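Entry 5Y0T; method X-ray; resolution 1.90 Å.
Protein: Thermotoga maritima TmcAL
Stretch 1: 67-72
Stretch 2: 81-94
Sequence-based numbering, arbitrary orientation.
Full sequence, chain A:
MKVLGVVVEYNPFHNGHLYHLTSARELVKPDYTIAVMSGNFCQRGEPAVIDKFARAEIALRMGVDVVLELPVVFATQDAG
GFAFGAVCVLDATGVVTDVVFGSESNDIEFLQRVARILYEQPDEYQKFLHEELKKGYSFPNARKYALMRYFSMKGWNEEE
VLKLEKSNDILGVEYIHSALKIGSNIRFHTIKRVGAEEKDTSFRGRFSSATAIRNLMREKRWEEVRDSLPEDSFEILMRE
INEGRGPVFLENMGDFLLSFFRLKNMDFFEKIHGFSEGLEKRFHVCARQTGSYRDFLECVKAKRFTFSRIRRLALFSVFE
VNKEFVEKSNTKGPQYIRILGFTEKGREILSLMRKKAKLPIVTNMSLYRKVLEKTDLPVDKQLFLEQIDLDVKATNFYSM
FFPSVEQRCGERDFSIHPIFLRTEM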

# COMPACT_ATOMS: atom_id res chain seq x y z
N VAL A 67 19.68 -11.33 23.07
CA VAL A 67 19.21 -11.37 21.69
C VAL A 67 19.14 -9.95 21.15
O VAL A 67 18.55 -9.08 21.77
CB VAL A 67 17.81 -12.02 21.54
CG1 VAL A 67 17.36 -11.96 20.06
CG2 VAL A 67 17.82 -13.48 22.03
N LEU A 68 19.77 -9.74 19.99
CA LEU A 68 19.78 -8.47 19.27
C LEU A 68 18.95 -8.59 18.01
O LEU A 68 18.89 -9.67 17.43
CB LEU A 68 21.21 -8.07 18.90
CG LEU A 68 22.26 -8.31 19.98
CD1 LEU A 68 23.68 -7.99 19.47
CD2 LEU A 68 21.92 -7.47 21.19
N GLU A 69 18.30 -7.51 17.58
CA GLU A 69 17.65 -7.55 16.28
C GLU A 69 18.62 -7.20 15.16
O GLU A 69 19.34 -6.19 15.23
CB GLU A 69 16.44 -6.60 16.22
CG GLU A 69 15.73 -6.72 14.87
CD GLU A 69 14.42 -5.95 14.79
OE1 GLU A 69 14.04 -5.27 15.77
OE2 GLU A 69 13.78 -6.00 13.71
N LEU A 70 18.66 -8.03 14.12
CA LEU A 70 19.33 -7.68 12.87
C LEU A 70 18.38 -6.73 12.14
O LEU A 70 17.27 -7.12 11.82
CB LEU A 70 19.61 -8.94 12.04
CG LEU A 70 20.20 -8.75 10.62
CD1 LEU A 70 21.56 -8.07 10.71
CD2 LEU A 70 20.32 -10.08 9.91
N PRO A 71 18.79 -5.47 11.92
CA PRO A 71 17.82 -4.53 11.33
C PRO A 71 17.24 -5.02 10.01
O PRO A 71 17.95 -5.69 9.24
CB PRO A 71 18.65 -3.25 11.14
CG PRO A 71 19.60 -3.29 12.33
CD PRO A 71 20.02 -4.78 12.37
N VAL A 72 15.98 -4.69 9.77
CA VAL A 72 15.25 -5.14 8.57
C VAL A 72 16.02 -4.92 7.27
O VAL A 72 15.98 -5.75 6.37
CB VAL A 72 13.88 -4.42 8.46
CG1 VAL A 72 13.20 -4.75 7.12
CG2 VAL A 72 12.99 -4.78 9.65
N GLY A 81 24.45 -8.77 1.85
CA GLY A 81 23.98 -7.71 2.72
C GLY A 81 23.59 -8.22 4.10
O GLY A 81 23.85 -7.56 5.11
N PHE A 82 22.95 -9.38 4.13
CA PHE A 82 22.53 -10.02 5.38
C PHE A 82 23.76 -10.26 6.27
O PHE A 82 23.79 -9.89 7.46
CB PHE A 82 21.80 -11.34 5.05
CG PHE A 82 21.42 -12.17 6.25
CD1 PHE A 82 22.31 -13.10 6.78
CD2 PHE A 82 20.16 -12.06 6.80
CE1 PHE A 82 21.95 -13.89 7.87
CE2 PHE A 82 19.79 -12.86 7.91
CZ PHE A 82 20.69 -13.77 8.43
N ALA A 83 24.78 -10.86 5.67
CA ALA A 83 25.99 -11.18 6.40
C ALA A 83 26.67 -9.92 6.89
O ALA A 83 27.17 -9.86 8.01
CB ALA A 83 26.95 -11.99 5.52
N PHE A 84 26.68 -8.89 6.05
CA PHE A 84 27.40 -7.68 6.39
C PHE A 84 26.76 -7.01 7.60
O PHE A 84 27.46 -6.57 8.51
CB PHE A 84 27.43 -6.71 5.22
CG PHE A 84 28.07 -5.39 5.55
CD1 PHE A 84 29.45 -5.30 5.69
CD2 PHE A 84 27.30 -4.24 5.69
CE1 PHE A 84 30.07 -4.08 5.99
CE2 PHE A 84 27.90 -3.01 5.99
CZ PHE A 84 29.28 -2.93 6.13
N GLY A 85 25.44 -6.91 7.59
CA GLY A 85 24.71 -6.36 8.71
C GLY A 85 24.94 -7.16 9.98
O GLY A 85 25.18 -6.61 11.04
N ALA A 86 24.86 -8.48 9.87
CA ALA A 86 24.97 -9.33 11.03
C ALA A 86 26.34 -9.26 11.70
O ALA A 86 26.44 -9.18 12.92
CB ALA A 86 24.65 -10.78 10.64
N VAL A 87 27.40 -9.30 10.90
CA VAL A 87 28.76 -9.20 11.45
C VAL A 87 28.99 -7.79 12.02
O VAL A 87 29.63 -7.62 13.06
CB VAL A 87 29.81 -9.57 10.36
CG1 VAL A 87 31.24 -9.27 10.82
CG2 VAL A 87 29.69 -11.05 9.98
N CYS A 88 28.45 -6.76 11.37
CA CYS A 88 28.61 -5.40 11.93
C CYS A 88 27.99 -5.29 13.33
O CYS A 88 28.58 -4.68 14.22
CB CYS A 88 27.99 -4.34 11.01
SG CYS A 88 28.96 -3.92 9.56
N VAL A 89 26.81 -5.86 13.51
CA VAL A 89 26.14 -5.81 14.81
C VAL A 89 26.96 -6.58 15.85
O VAL A 89 27.21 -6.08 16.95
CB VAL A 89 24.72 -6.41 14.78
CG1 VAL A 89 24.15 -6.51 16.19
CG2 VAL A 89 23.75 -5.57 13.89
N LEU A 90 27.33 -7.81 15.53
CA LEU A 90 28.15 -8.59 16.47
C LEU A 90 29.46 -7.88 16.81
O LEU A 90 29.81 -7.75 17.98
CB LEU A 90 28.43 -9.98 15.89
CG LEU A 90 27.16 -10.83 15.82
CD1 LEU A 90 27.44 -12.22 15.25
CD2 LEU A 90 26.50 -10.94 17.20
N ASP A 91 30.18 -7.44 15.79
CA ASP A 91 31.42 -6.72 16.02
C ASP A 91 31.20 -5.44 16.86
O ASP A 91 32.04 -5.08 17.67
CB ASP A 91 32.09 -6.37 14.70
CG ASP A 91 33.39 -5.63 14.90
OD1 ASP A 91 34.40 -6.29 15.21
OD2 ASP A 91 33.39 -4.39 14.74
N ALA A 92 30.06 -4.78 16.66
CA ALA A 92 29.81 -3.50 17.32
C ALA A 92 29.53 -3.66 18.82
O ALA A 92 29.65 -2.69 19.58
CB ALA A 92 28.66 -2.78 16.66
N THR A 93 29.18 -4.87 19.25
CA THR A 93 28.93 -5.11 20.67
C THR A 93 30.18 -4.83 21.48
O THR A 93 30.10 -4.51 22.66
CB THR A 93 28.52 -6.55 20.95
OG1 THR A 93 29.61 -7.41 20.57
CG2 THR A 93 27.24 -6.94 20.16
N GLY A 94 31.34 -4.98 20.83
CA GLY A 94 32.62 -4.77 21.46
C GLY A 94 33.09 -5.95 22.29
O GLY A 94 34.15 -5.87 22.93

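The strand that runs through Leu-68 and the helix beginning before Gly-81 meet without a single hydrogen bond between them; packing alone joins them. The axes approach to 9.1 Å and run at 143°, closer to antiparallel than parallel, so from Leu-68 to Leu-70 the partners move back along the helix: Leu-68 meets Val-89 and Thr-93, and Leu-70 meets Phe-82, Gly-85 and Ala-86.

The apolar contacts come from Leu-68, Leu-70 and Pro-71, skipping Glu-69. Leu-68 points toward the helix, and its CD1 lies 3.6 Å from CG1 of Val-89, which points back toward the strand, and 3.8 Å from CG2 of Thr-93. Glu-69, between the two leucines, points away and makes no contact; its OE1 is hydrogen-bonded elsewhere in the structure. Leu-70 leaves its backbone sideways, but its t, p rotamer brings the end of the side chain nearer the helix. Leu-70 CD2 sits 3.5 Å from Phe-82 CE2, oblique to the ring, while Leu-70 CD1 lies 4.1 Å from Ala-86 CB. Pro-71 adds a looser touch, its CD 4.1 Å from CG2 of Val-89.

The closest approach is to helix backbone: Leu-70 CD1 is 3.4 Å from Ala-86 N and 3.6 Å from Gly-85 C. Glycine makes room for this. A CB on Gly-85 would point toward the strand and fall about 3.4 Å from Leu-70 CD1, a tight fit. Small residues at 85 and 86 accompany a close backbone approach, with the CA atoms of Leu-70 and Ala-86 6.2 Å apart.

No polar bond crosses between the stretches. Thr-93 OG1 donates to Leu-90 O at 2.6 Å, occupying the hydroxyl while the methyl CG2 faces Leu-68. Ala-86 N, though close to Leu-70, is already bonded to Phe-82 O at 3.0 Å, so the leucine methyl packs against a satisfied amide.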